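Local atomic coordinates of hydrolase, haloacid dehalogenase-like family (Porphyromonas gingivalis, PDB entry 2I6X), a protein that probably acts as a hydrolase of the haloacid dehalogenase superfamily, whose members commonly cleave phosphate esters. Residues S58-E61 and F62-L66; V33-I36 and E37-L40; S129-T132 and L133-F137; L74-Q77 and Q78-A82; C192-N195 and G196-W199. All coordinates share one frame; numbering follows the deposited sequence.

Interaction 1 of 5, residues S58-E61 and F62-L66; sequences SEEE and FRTEL
R63 grips the carboxylate of E59, one turn earlier on helix 59-70, side-on with two nitrogens. R63 NE reaches E59 OE2 at 2.7 Å and R63 NH2 reaches E59 OE1 at 3.1 Å, each on a syn lone pair. The two flat groups are nearly coplanar (12° apart) and both bonds almost straight, which makes this the tight part of the contact. A bend at chi2 of E59 (-75°) and a kink at chi3 of R63 (24°) bring the groups together beside helix 76-83, where R63 also touches V79. Inward, the F62 ring meets F49 edge-to-face. Looser is the pair E60 OE2 and R63 NH2, a long salt bridge of 3.7 Å with the planes steeply turned. Firm bonds nevertheless hold the exposed side. T64 OG1 folds back to E60 O at 2.8 Å, while T64 N reaches the same oxygen from the opposite face of the carbonyl plane. At the helix start S58 and E61 form a capping box, with E61 N on S58 OG at 3.2 Å and S58 N on E61 OE1 at 3.0 Å. The positive charge of R63 probably stabilises the ionised form of E59, and more weakly that of E60.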
loop_
_atom_site.group_PDB
_atom_site.type_symbol
_atom_site.label_atom_id
_atom_site.label_comp_id
_atom_site.label_asym_id
_atom_site.label_seq_id
_atom_site.Cartn_x
_atom_site.Cartn_y
_atom_site.Cartn_z
ATOM N N SER A 58 0.733 -6.252 16.756
ATOM C CA SER A 58 -0.562 -5.606 16.600
ATOM C C SER A 58 -0.409 -4.093 16.797
ATOM O O SER A 58 0.633 -3.608 17.273
ATOM C CB SER A 58 -1.558 -6.173 17.616
ATOM O OG SER A 58 -1.167 -5.847 18.942
ATOM N N GLU A 59 -1.455 -3.355 16.437
ATOM C CA GLU A 59 -1.486 -1.908 16.622
ATOM C C GLU A 59 -1.207 -1.566 18.095
ATOM O O GLU A 59 -0.308 -0.777 18.400
ATOM C CB GLU A 59 -2.826 -1.375 16.122
ATOM C CG GLU A 59 -2.968 0.122 16.114
ATOM C CD GLU A 59 -3.171 0.682 17.508
ATOM O OE1 GLU A 59 -3.934 0.060 18.288
ATOM O OE2 GLU A 59 -2.560 1.729 17.822
ATOM N N GLU A 60 -1.944 -2.207 19.002
ATOM C CA GLU A 60 -1.773 -2.027 20.453
ATOM C C GLU A 60 -0.352 -2.289 20.919
ATOM O O GLU A 60 0.190 -1.529 21.734
ATOM C CB GLU A 60 -2.755 -2.926 21.226
ATOM C CG GLU A 60 -2.437 -3.143 22.722
ATOM C CD GLU A 60 -3.351 -2.386 23.691
ATOM O OE1 GLU A 60 -3.443 -2.829 24.860
ATOM O OE2 GLU A 60 -3.965 -1.364 23.301
ATOM N N GLU A 61 0.236 -3.374 20.413
ATOM C CA GLU A 61 1.600 -3.757 20.754
ATOM C C GLU A 61 2.660 -2.760 20.261
ATOM O O GLU A 61 3.587 -2.424 21.004
ATOM C CB GLU A 61 1.910 -5.170 20.245
ATOM C CG GLU A 61 1.213 -6.281 21.021
ATOM C CD GLU A 61 1.502 -7.654 20.440
ATOM O OE1 GLU A 61 1.427 -7.811 19.198
ATOM O OE2 GLU A 61 1.810 -8.580 21.223
ATOM N N PHE A 62 2.503 -2.278 19.028
ATOM C CA PHE A 62 3.410 -1.295 18.432
ATOM C C PHE A 62 3.404 0.041 19.186
ATOM O O PHE A 62 4.454 0.663 19.393
ATOM C CB PHE A 62 3.048 -1.100 16.955
ATOM C CG PHE A 62 3.540 0.193 16.353
ATOM C CD1 PHE A 62 4.820 0.274 15.780
ATOM C CD2 PHE A 62 2.694 1.326 16.306
ATOM C CE1 PHE A 62 5.276 1.473 15.181
ATOM C CE2 PHE A 62 3.131 2.551 15.719
ATOM C CZ PHE A 62 4.421 2.623 15.138
ATOM N N ARG A 63 2.224 0.469 19.609
ATOM C CA ARG A 63 2.094 1.736 20.281
ATOM C C ARG A 63 2.650 1.673 21.704
ATOM O O ARG A 63 3.300 2.613 22.171
ATOM C CB ARG A 63 0.630 2.170 20.263
ATOM C CG ARG A 63 0.403 3.602 20.671
ATOM C CD ARG A 63 -0.991 4.074 20.294
ATOM N NE ARG A 63 -1.959 2.982 20.169
ATOM C CZ ARG A 63 -2.653 2.474 21.180
ATOM N NH1 ARG A 63 -2.465 2.952 22.401
ATOM N NH2 ARG A 63 -3.505 1.469 20.973
ATOM N N THR A 64 2.400 0.551 22.377
ATOM C CA THR A 64 2.971 0.282 23.677
ATOM C C THR A 64 4.495 0.359 23.592
ATOM O O THR A 64 5.137 1.045 24.396
ATOM C CB THR A 64 2.531 -1.108 24.209
ATOM O OG1 THR A 64 1.105 -1.140 24.336
ATOM C CG2 THR A 64 3.156 -1.404 25.593
ATOM N N GLU A 65 5.077 -0.340 22.619
ATOM C CA GLU A 65 6.529 -0.317 22.464
ATOM C C GLU A 65 7.065 1.052 22.052
ATOM O O GLU A 65 8.138 1.447 22.503
ATOM C CB GLU A 65 7.017 -1.412 21.504
ATOM C CG GLU A 65 6.740 -2.814 21.984
ATOM C CD GLU A 65 7.229 -3.024 23.393
ATOM O OE1 GLU A 65 6.394 -2.979 24.332
ATOM O OE2 GLU A 65 8.455 -3.203 23.566
ATOM N N LEU A 66 6.319 1.764 21.214
ATOM C CA LEU A 66 6.727 3.091 20.741
ATOM C C LEU A 66 6.717 4.092 21.894
ATOM O O LEU A 66 7.609 4.935 21.996
ATOM C CB LEU A 66 5.798 3.601 19.626
ATOM C CG LEU A 66 6.341 4.353 18.394
ATOM C CD1 LEU A 66 5.270 5.272 17.799
ATOM C CD2 LEU A 66 7.630 5.139 18.601
#

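Interaction 2 of 5, residues V33-I36 and E37-L40; sequences VADI and EEML
I36 and L40 lie side by side and point the same way, I36 opening the short helix 36-39 and L40 just past its end. Followed outward, I36 CB and its branch CG2 lie beside the peptide link to E37. The other branch, CG1, is anti to the backbone N (chi1 -176°) and comes to 3.7 Å from L40 CD2. At the tip, I36 CD1 meets the same L40 CD2 at 3.7 Å and L40 CD1 at 4.0 Å, so the isoleucine lies against both methyls of the leucine. F49 of helix 48-54 and I25 of helix 21-30 touch these two side chains as well. In the backbone, L40 N bonds to I36 O at 2.8 Å and M39 N to D35 O at 3.1 Å, closing the helical turns. The selenomethionine M39 extends toward V33, but their approach is too short to be trusted. On the exposed side, D35 OD1 and E38 OE2 stand 3.0 Å apart, two acceptors with their carboxylate planes 69° apart. The chemistry is therefore divided: apolar packing holds the inner side, whereas the paired acids would repel if both were charged, and one may have a raised pKa.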
loop_
_atom_site.group_PDB
_atom_site.type_symbol
_atom_site.label_atom_id
_atom_site.label_comp_id
_atom_site.label_asym_id
_atom_site.label_seq_id
_atom_site.Cartn_x
_atom_site.Cartn_y
_atom_site.Cartn_z
ATOM N N VAL A 33 8.231 11.587 18.983
ATOM C CA VAL A 33 9.010 10.556 18.282
ATOM C C VAL A 33 10.145 11.241 17.499
ATOM O O VAL A 33 10.033 11.502 16.295
ATOM C CB VAL A 33 8.139 9.656 17.383
ATOM C CG1 VAL A 33 8.936 8.437 16.942
ATOM C CG2 VAL A 33 6.888 9.212 18.099
ATOM N N ALA A 34 11.223 11.540 18.216
ATOM C CA ALA A 34 12.288 12.414 17.734
ATOM C C ALA A 34 13.238 11.761 16.713
ATOM O O ALA A 34 13.739 12.428 15.794
ATOM C CB ALA A 34 13.079 12.976 18.933
ATOM N N ASP A 35 13.489 10.467 16.894
ATOM C CA ASP A 35 14.360 9.717 16.002
ATOM C C ASP A 35 13.527 9.082 14.877
ATOM O O ASP A 35 13.915 8.067 14.299
ATOM C CB ASP A 35 15.133 8.654 16.790
ATOM C CG ASP A 35 16.289 9.236 17.569
ATOM O OD1 ASP A 35 17.267 9.724 16.951
ATOM O OD2 ASP A 35 16.237 9.194 18.820
ATOM N N ILE A 36 12.381 9.694 14.576
ATOM C CA ILE A 36 11.439 9.151 13.588
ATOM C C ILE A 36 12.026 8.941 12.193
ATOM O O ILE A 36 11.722 7.945 11.538
ATOM C CB ILE A 36 10.108 9.975 13.475
ATOM C CG1 ILE A 36 9.142 9.295 12.492
ATOM C CG2 ILE A 36 10.357 11.448 13.114
ATOM C CD1 ILE A 36 8.576 7.953 13.001
ATOM N N GLU A 37 12.843 9.889 11.748
ATOM C CA GLU A 37 13.355 9.881 10.391
ATOM C C GLU A 37 14.201 8.627 10.146
ATOM O O GLU A 37 14.089 7.980 9.102
ATOM C CB GLU A 37 14.140 11.162 10.137
ATOM C CG GLU A 37 14.644 11.334 8.721
ATOM C CD GLU A 37 14.723 12.795 8.309
ATOM O OE1 GLU A 37 15.471 13.088 7.344
ATOM O OE2 GLU A 37 14.037 13.641 8.948
ATOM N N GLU A 38 15.012 8.260 11.128
ATOM C CA GLU A 38 15.775 7.031 11.008
ATOM C C GLU A 38 14.913 5.777 11.237
ATOM O O GLU A 38 15.184 4.727 10.648
ATOM C CB GLU A 38 17.058 7.061 11.868
ATOM C CG GLU A 38 17.081 6.144 13.092
ATOM C CD GLU A 38 17.958 6.694 14.195
ATOM O OE1 GLU A 38 19.074 6.163 14.412
ATOM O OE2 GLU A 38 17.525 7.675 14.837
HETATM N N MSE A 39 13.890 5.896 12.087
HETATM C CA MSE A 39 12.950 4.796 12.340
HETATM C C MSE A 39 12.177 4.433 11.073
HETATM O O MSE A 39 11.869 3.263 10.846
HETATM C CB MSE A 39 11.976 5.123 13.485
HETATM C CG MSE A 39 12.555 4.951 14.906
HETATM SE SE MSE A 39 11.232 4.464 16.304
HETATM C CE MSE A 39 9.959 5.891 16.023
ATOM N N LEU A 40 11.890 5.448 10.254
ATOM C CA LEU A 40 11.160 5.307 8.986
ATOM C C LEU A 40 12.037 5.109 7.730
ATOM O O LEU A 40 11.508 5.097 6.619
ATOM C CB LEU A 40 10.242 6.523 8.771
ATOM C CG LEU A 40 8.729 6.393 8.999
ATOM C CD1 LEU A 40 8.377 5.324 10.009
ATOM C CD2 LEU A 40 8.050 7.715 9.376
#

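Interaction 3 of 5, residues S129-T132 and L133-F137; sequences SGRT and LDSFF
R131 lays its guanidinium flat on the ring of F136, in a loop that makes one turn of 3-10 helix (134-136) before strand 139-142 of the parallel sheet of this Rossmann-like HAD fold. The two planes are only 13° apart with centres 3.9 Å apart, a parallel stack with cation-pi character. The overlap is offset, so that R131 NH1 rides above the ring toward its rim, 3.5 Å from F136 CD1. The long chain of the arginine is bent at chi3 (52°), which turns the group over the phenylalanine.

While one face lies on F136, an edge of the same guanidinium faces S135. R131 NE and NH1 both donate to S135 OG, at 3.0 Å and 3.2 Å, with the oxygen in the guanidinium plane; a weak bond from NH1 to S135 O adds to this grip. R131 NH2 forms a salt bridge with D99 of helix 92-101, and R102 donates to S135 O. Edge and face contacts together fix the rotation of the arginine end, and D99 probably offsets its charge. F136 is buried and also meets the ring of F95, which ties the turn to helix 92-101.

S135 OG is held from two directions, because it accepts from the arginine and gives its own proton to T132 O. That bond is 2.7 Å long and lies in the carbonyl plane, whereas S135 N reaches T132 O at 3.1 Å from well above the plane.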
loop_
_atom_site.group_PDB
_atom_site.type_symbol
_atom_site.label_atom_id
_atom_site.label_comp_id
_atom_site.label_asym_id
_atom_site.label_seq_id
_atom_site.Cartn_x
_atom_site.Cartn_y
_atom_site.Cartn_z
ATOM N N SER A 129 -16.802 9.469 -2.849
ATOM C CA SER A 129 -17.912 8.627 -3.241
ATOM C C SER A 129 -18.454 7.799 -2.083
ATOM O O SER A 129 -19.555 7.279 -2.176
ATOM C CB SER A 129 -17.498 7.724 -4.404
ATOM O OG SER A 129 -16.455 6.833 -4.030
ATOM N N GLY A 130 -17.681 7.684 -1.001
ATOM C CA GLY A 130 -18.025 6.812 0.126
ATOM C C GLY A 130 -17.735 5.343 -0.163
ATOM O O GLY A 130 -18.241 4.441 0.516
ATOM N N ARG A 131 -16.920 5.086 -1.174
ATOM C CA ARG A 131 -16.619 3.719 -1.534
ATOM C C ARG A 131 -15.410 3.221 -0.773
ATOM O O ARG A 131 -14.439 3.963 -0.575
ATOM C CB ARG A 131 -16.482 3.583 -3.048
ATOM C CG ARG A 131 -17.863 3.432 -3.695
ATOM C CD ARG A 131 -17.824 2.975 -5.114
ATOM N NE ARG A 131 -17.024 1.765 -5.288
ATOM C CZ ARG A 131 -16.590 1.341 -6.467
ATOM N NH1 ARG A 131 -15.852 0.261 -6.541
ATOM N NH2 ARG A 131 -16.901 2.002 -7.584
ATOM N N THR A 132 -15.490 1.980 -0.302
ATOM C CA THR A 132 -14.411 1.414 0.482
ATOM C C THR A 132 -13.353 0.912 -0.477
ATOM O O THR A 132 -13.639 0.632 -1.647
ATOM C CB THR A 132 -14.880 0.249 1.387
ATOM O OG1 THR A 132 -15.556 -0.737 0.592
ATOM C CG2 THR A 132 -15.828 0.745 2.466
ATOM N N LEU A 133 -12.127 0.814 0.026
ATOM C CA LEU A 133 -11.005 0.332 -0.737
ATOM C C LEU A 133 -11.267 -1.073 -1.268
ATOM O O LEU A 133 -10.951 -1.382 -2.430
ATOM C CB LEU A 133 -9.770 0.346 0.149
ATOM C CG LEU A 133 -8.478 -0.174 -0.469
ATOM C CD1 LEU A 133 -7.926 0.874 -1.407
ATOM C CD2 LEU A 133 -7.475 -0.557 0.600
ATOM N N ASP A 134 -11.862 -1.910 -0.424
ATOM C CA ASP A 134 -12.119 -3.296 -0.764
ATOM C C ASP A 134 -13.063 -3.400 -1.979
ATOM O O ASP A 134 -12.989 -4.343 -2.768
ATOM C CB ASP A 134 -12.671 -4.025 0.465
ATOM C CG ASP A 134 -12.119 -5.421 0.613
ATOM O OD1 ASP A 134 -11.326 -5.678 1.553
ATOM O OD2 ASP A 134 -12.480 -6.273 -0.223
ATOM N N SER A 135 -13.931 -2.414 -2.142
ATOM C CA SER A 135 -14.897 -2.434 -3.240
ATOM C C SER A 135 -14.334 -2.247 -4.671
ATOM O O SER A 135 -15.071 -2.397 -5.630
ATOM C CB SER A 135 -16.003 -1.404 -2.992
ATOM O OG SER A 135 -15.585 -0.111 -3.404
ATOM N N PHE A 136 -13.059 -1.897 -4.826
ATOM C CA PHE A 136 -12.480 -1.734 -6.178
ATOM C C PHE A 136 -11.742 -2.990 -6.644
ATOM O O PHE A 136 -11.398 -3.110 -7.818
ATOM C CB PHE A 136 -11.526 -0.542 -6.244
ATOM C CG PHE A 136 -12.196 0.788 -6.057
ATOM C CD1 PHE A 136 -12.683 1.499 -7.146
ATOM C CD2 PHE A 136 -12.333 1.338 -4.785
ATOM C CE1 PHE A 136 -13.321 2.752 -6.957
ATOM C CE2 PHE A 136 -12.955 2.564 -4.595
ATOM C CZ PHE A 136 -13.444 3.281 -5.680
ATOM N N PHE A 137 -11.489 -3.923 -5.739
ATOM C CA PHE A 137 -10.652 -5.059 -6.089
ATOM C C PHE A 137 -11.392 -6.357 -5.908
ATOM O O PHE A 137 -12.349 -6.441 -5.123
ATOM C CB PHE A 137 -9.357 -5.017 -5.271
ATOM C CG PHE A 137 -8.662 -3.685 -5.363
ATOM C CD1 PHE A 137 -7.884 -3.368 -6.471
ATOM C CD2 PHE A 137 -8.847 -2.720 -4.391
ATOM C CE1 PHE A 137 -7.267 -2.132 -6.589
ATOM C CE2 PHE A 137 -8.218 -1.478 -4.503
ATOM C CZ PHE A 137 -7.438 -1.192 -5.608
#

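Interaction 4 of 5, residues L74-Q77 and Q78-A82; sequences LTYQ and QVYDA
Y76 and Y80, one turn apart on helix 76-83, hold their rings nearly parallel, 23° apart, but slid past each other so that they barely overlap. The ring centroids are 5.7 Å apart, and contact is made at one side, where Y80 CD1 meets Y76 CE2 at 3.8 Å and Y76 OH at 3.6 Å. Near the plane of the Y80 ring, at its edge, lies the backbone oxygen of Q77. Both tyrosines have CG anti to the backbone N (chi1 180° for Y76), which sends the rings off the helix in the same direction. Y116 of helix 115-121 packs against both, and Y76 OH is hydrogen-bonded to D119.

At the beginning of the helix the side chain of Q78, extended beyond CG, reaches back across T75. Its OE1 accepts from T75 N at 2.9 Å, in the amide carbonyl plane and on a lone pair. In return Q78 N donates to T75 OG1 at 3.1 Å, so the two residues close a reciprocal pair that satisfies backbone N-H groups at the helix start. Next to the cap, L74 CB touches V79 CG2 at 4.0 Å, and both side chains continue against helix 59-70. The reciprocal T75-Q78 bonding is a capping box with T75 as N-cap, here opening a helix of a bundle consistent with the helical cap domain of HAD hydrolases.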
loop_
_atom_site.group_PDB
_atom_site.type_symbol
_atom_site.label_atom_id
_atom_site.label_comp_id
_atom_site.label_asym_id
_atom_site.label_seq_id
_atom_site.Cartn_x
_atom_site.Cartn_y
_atom_site.Cartn_z
ATOM N N LEU A 74 1.565 7.433 24.024
ATOM C CA LEU A 74 0.866 7.816 22.808
ATOM C C LEU A 74 -0.414 7.017 22.697
ATOM O O LEU A 74 -0.447 5.821 22.979
ATOM C CB LEU A 74 1.736 7.575 21.563
ATOM C CG LEU A 74 3.141 8.188 21.655
ATOM C CD1 LEU A 74 4.057 7.628 20.598
ATOM C CD2 LEU A 74 3.097 9.724 21.595
ATOM N N THR A 75 -1.454 7.703 22.263
ATOM C CA THR A 75 -2.770 7.137 22.043
ATOM C C THR A 75 -2.908 6.677 20.586
ATOM O O THR A 75 -2.133 7.093 19.701
ATOM C CB THR A 75 -3.855 8.220 22.321
ATOM O OG1 THR A 75 -3.784 9.224 21.301
ATOM C CG2 THR A 75 -3.617 8.876 23.637
ATOM N N TYR A 76 -3.894 5.818 20.338
ATOM C CA TYR A 76 -4.264 5.461 18.989
ATOM C C TYR A 76 -4.369 6.711 18.090
ATOM O O TYR A 76 -3.736 6.781 17.019
ATOM C CB TYR A 76 -5.594 4.694 18.980
ATOM C CG TYR A 76 -6.022 4.309 17.589
ATOM C CD1 TYR A 76 -5.687 3.055 17.048
ATOM C CD2 TYR A 76 -6.727 5.202 16.790
ATOM C CE1 TYR A 76 -6.082 2.698 15.741
ATOM C CE2 TYR A 76 -7.107 4.868 15.495
ATOM C CZ TYR A 76 -6.781 3.623 14.984
ATOM O OH TYR A 76 -7.172 3.320 13.713
ATOM N N GLN A 77 -5.154 7.687 18.558
ATOM C CA GLN A 77 -5.520 8.861 17.792
ATOM C C GLN A 77 -4.288 9.665 17.399
ATOM O O GLN A 77 -4.180 10.136 16.274
ATOM C CB GLN A 77 -6.546 9.695 18.582
ATOM C CG GLN A 77 -7.129 10.872 17.842
ATOM C CD GLN A 77 -6.266 12.115 18.000
ATOM O OE1 GLN A 77 -5.754 12.392 19.100
ATOM N NE2 GLN A 77 -6.093 12.874 16.908
ATOM N N GLN A 78 -3.345 9.792 18.319
ATOM C CA GLN A 78 -2.088 10.511 18.058
ATOM C C GLN A 78 -1.238 9.905 16.973
ATOM O O GLN A 78 -0.658 10.629 16.173
ATOM C CB GLN A 78 -1.249 10.611 19.328
ATOM C CG GLN A 78 -1.731 11.662 20.295
ATOM C CD GLN A 78 -0.939 11.623 21.602
ATOM O OE1 GLN A 78 -0.742 10.559 22.200
ATOM N NE2 GLN A 78 -0.482 12.784 22.044
ATOM N N VAL A 79 -1.145 8.577 16.955
ATOM C CA VAL A 79 -0.274 7.898 16.007
ATOM C C VAL A 79 -0.975 7.839 14.682
ATOM O O VAL A 79 -0.368 8.085 13.635
ATOM C CB VAL A 79 0.122 6.448 16.480
ATOM C CG1 VAL A 79 0.943 5.721 15.397
ATOM C CG2 VAL A 79 0.889 6.514 17.783
ATOM N N TYR A 80 -2.247 7.471 14.732
ATOM C CA TYR A 80 -3.121 7.506 13.566
ATOM C C TYR A 80 -2.995 8.855 12.809
ATOM O O TYR A 80 -2.742 8.885 11.608
ATOM C CB TYR A 80 -4.573 7.310 14.017
ATOM C CG TYR A 80 -5.551 7.462 12.897
ATOM C CD1 TYR A 80 -5.983 6.354 12.181
ATOM C CD2 TYR A 80 -6.052 8.728 12.537
ATOM C CE1 TYR A 80 -6.897 6.481 11.134
ATOM C CE2 TYR A 80 -6.948 8.870 11.482
ATOM C CZ TYR A 80 -7.368 7.727 10.784
ATOM O OH TYR A 80 -8.266 7.822 9.740
ATOM N N ASP A 81 -3.172 9.952 13.543
ATOM C CA ASP A 81 -3.031 11.300 13.008
ATOM C C ASP A 81 -1.651 11.603 12.377
ATOM O O ASP A 81 -1.570 12.267 11.338
ATOM C CB ASP A 81 -3.332 12.307 14.113
ATOM C CG ASP A 81 -3.102 13.728 13.679
ATOM O OD1 ASP A 81 -3.973 14.296 13.003
ATOM O OD2 ASP A 81 -2.039 14.284 14.032
ATOM N N ALA A 82 -0.579 11.140 13.014
ATOM C CA ALA A 82 0.766 11.300 12.457
ATOM C C ALA A 82 1.003 10.437 11.217
ATOM O O ALA A 82 1.575 10.909 10.228
ATOM C CB ALA A 82 1.823 11.011 13.520
#

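Interaction 5 of 5, residues C192-N195 and G196-W199; sequences CPDN and GENW
The chain from D194 to E197 makes a type II beta turn, closed by E197 N on D194 O at 3.0 Å, in the loop between strand 189-191 and helix 200-207. G196 takes the third place of the turn with positive phi (95°), as is usual for glycine there. The donor E197 N stands well above the carbonyl plane of D194.

The side chain of E197 closes the turn a second time. Extended throughout, with CG anti to the backbone N (chi1 -168°), it runs back along the loop until OE2 accepts from D194 N at 2.8 Å, in a nearly straight bond met on the anti side of the carboxylate. The same oxygen lies 3.4 Å from P193 CA. Its partner oxygen OE1 is held by Y191 OH, so both carboxylate oxygens are held. D194 OD2 remains 4.2 Å from E197 OE2, and the like charges, if both present, would oppose each other mildly. N195 accepts from L19 N through OD1, joining the turn to strand 17-19.

Deeper in, P193 and W199 lie side by side and point the same way, both buried. W199 NE1 donates to V15 O, and K94 and Y97 of helix 92-101 pack on the indole. The proline meets the indole at its five-membered ring, with P193 CB 3.8 Å from W199 CD1.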
loop_
_atom_site.group_PDB
_atom_site.type_symbol
_atom_site.label_atom_id
_atom_site.label_comp_id
_atom_site.label_asym_id
_atom_site.label_seq_id
_atom_site.Cartn_x
_atom_site.Cartn_y
_atom_site.Cartn_z
ATOM N N CYS A 192 6.559 0.828 -13.088
ATOM C CA CYS A 192 7.045 1.527 -11.890
ATOM C C CYS A 192 6.773 3.022 -12.019
ATOM O O CYS A 192 7.591 3.768 -12.555
ATOM C CB CYS A 192 8.539 1.279 -11.636
ATOM S SG CYS A 192 9.096 1.756 -9.949
ATOM N N PRO A 193 5.609 3.461 -11.526
ATOM C CA PRO A 193 5.307 4.886 -11.574
ATOM C C PRO A 193 6.085 5.618 -10.490
ATOM O O PRO A 193 6.565 4.997 -9.531
ATOM C CB PRO A 193 3.803 4.941 -11.266
ATOM C CG PRO A 193 3.539 3.703 -10.430
ATOM C CD PRO A 193 4.551 2.665 -10.864
ATOM N N ASP A 194 6.235 6.918 -10.655
ATOM C CA ASP A 194 6.621 7.781 -9.544
ATOM C C ASP A 194 5.455 8.027 -8.574
ATOM O O ASP A 194 4.280 8.041 -8.962
ATOM C CB ASP A 194 7.161 9.139 -10.050
ATOM C CG ASP A 194 8.549 9.020 -10.679
ATOM O OD1 ASP A 194 9.342 8.124 -10.266
ATOM O OD2 ASP A 194 8.847 9.834 -11.586
ATOM N N ASN A 195 5.806 8.222 -7.309
ATOM C CA ASN A 195 4.903 8.802 -6.348
ATOM C C ASN A 195 4.341 10.131 -6.921
ATOM O O ASN A 195 5.095 11.104 -7.112
ATOM C CB ASN A 195 5.640 9.018 -5.020
ATOM C CG ASN A 195 4.761 9.673 -3.980
ATOM O OD1 ASN A 195 3.623 9.265 -3.800
ATOM N ND2 ASN A 195 5.267 10.723 -3.322
ATOM N N GLY A 196 3.035 10.138 -7.223
ATOM C CA GLY A 196 2.343 11.309 -7.753
ATOM C C GLY A 196 2.200 11.412 -9.274
ATOM O O GLY A 196 1.616 12.376 -9.787
ATOM N N GLU A 197 2.714 10.428 -10.009
ATOM C CA GLU A 197 2.611 10.441 -11.473
ATOM C C GLU A 197 1.175 10.117 -11.938
ATOM O O GLU A 197 0.543 9.220 -11.376
ATOM C CB GLU A 197 3.577 9.402 -12.035
ATOM C CG GLU A 197 3.817 9.475 -13.548
ATOM C CD GLU A 197 4.655 8.286 -14.035
ATOM O OE1 GLU A 197 4.434 7.807 -15.182
ATOM O OE2 GLU A 197 5.519 7.808 -13.256
ATOM N N ASN A 198 0.669 10.811 -12.959
ATOM C CA ASN A 198 -0.559 10.347 -13.620
ATOM C C ASN A 198 -0.273 9.261 -14.623
ATOM O O ASN A 198 0.083 9.549 -15.771
ATOM C CB ASN A 198 -1.376 11.433 -14.344
ATOM C CG ASN A 198 -2.686 10.842 -14.943
ATOM O OD1 ASN A 198 -3.157 9.779 -14.482
ATOM N ND2 ASN A 198 -3.259 11.502 -15.956
ATOM N N TRP A 199 -0.477 8.021 -14.208
ATOM C CA TRP A 199 -0.095 6.882 -15.032
ATOM C C TRP A 199 -1.232 6.315 -15.867
ATOM O O TRP A 199 -1.036 5.317 -16.544
ATOM C CB TRP A 199 0.499 5.769 -14.172
ATOM C CG TRP A 199 -0.274 5.453 -12.902
ATOM C CD1 TRP A 199 0.136 5.716 -11.625
ATOM C CD2 TRP A 199 -1.556 4.815 -12.792
ATOM N NE1 TRP A 199 -0.806 5.291 -10.726
ATOM C CE2 TRP A 199 -1.851 4.717 -11.407
ATOM C CE3 TRP A 199 -2.489 4.326 -13.717
ATOM C CZ2 TRP A 199 -3.059 4.141 -10.923
ATOM C CZ3 TRP A 199 -3.678 3.761 -13.249
ATOM C CH2 TRP A 199 -3.959 3.684 -11.859
#

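How the interactions relate
Interactions 1, 2 and 4 gather in the helical part of the chain and touch one another: L66 packs on V33 and M39, and R63 lies along the start of helix 76-83. Interaction 1 is a surface contact ruled by charge, whereas interactions 2 to 5 are partly buried. Interaction 2 joins an apolar inner side to an acidic outer one, and interaction 4 combines a cap with aromatic packing. Interactions 1 and 4 both have capping boxes. Interactions 3 and 5 belong instead to loops flanking the parallel sheet, with centres about 21 Å apart, and both place an aromatic residue against helix 92-101: interaction 3 stacks it on a guanidinium, interaction 5 sets it beside a proline.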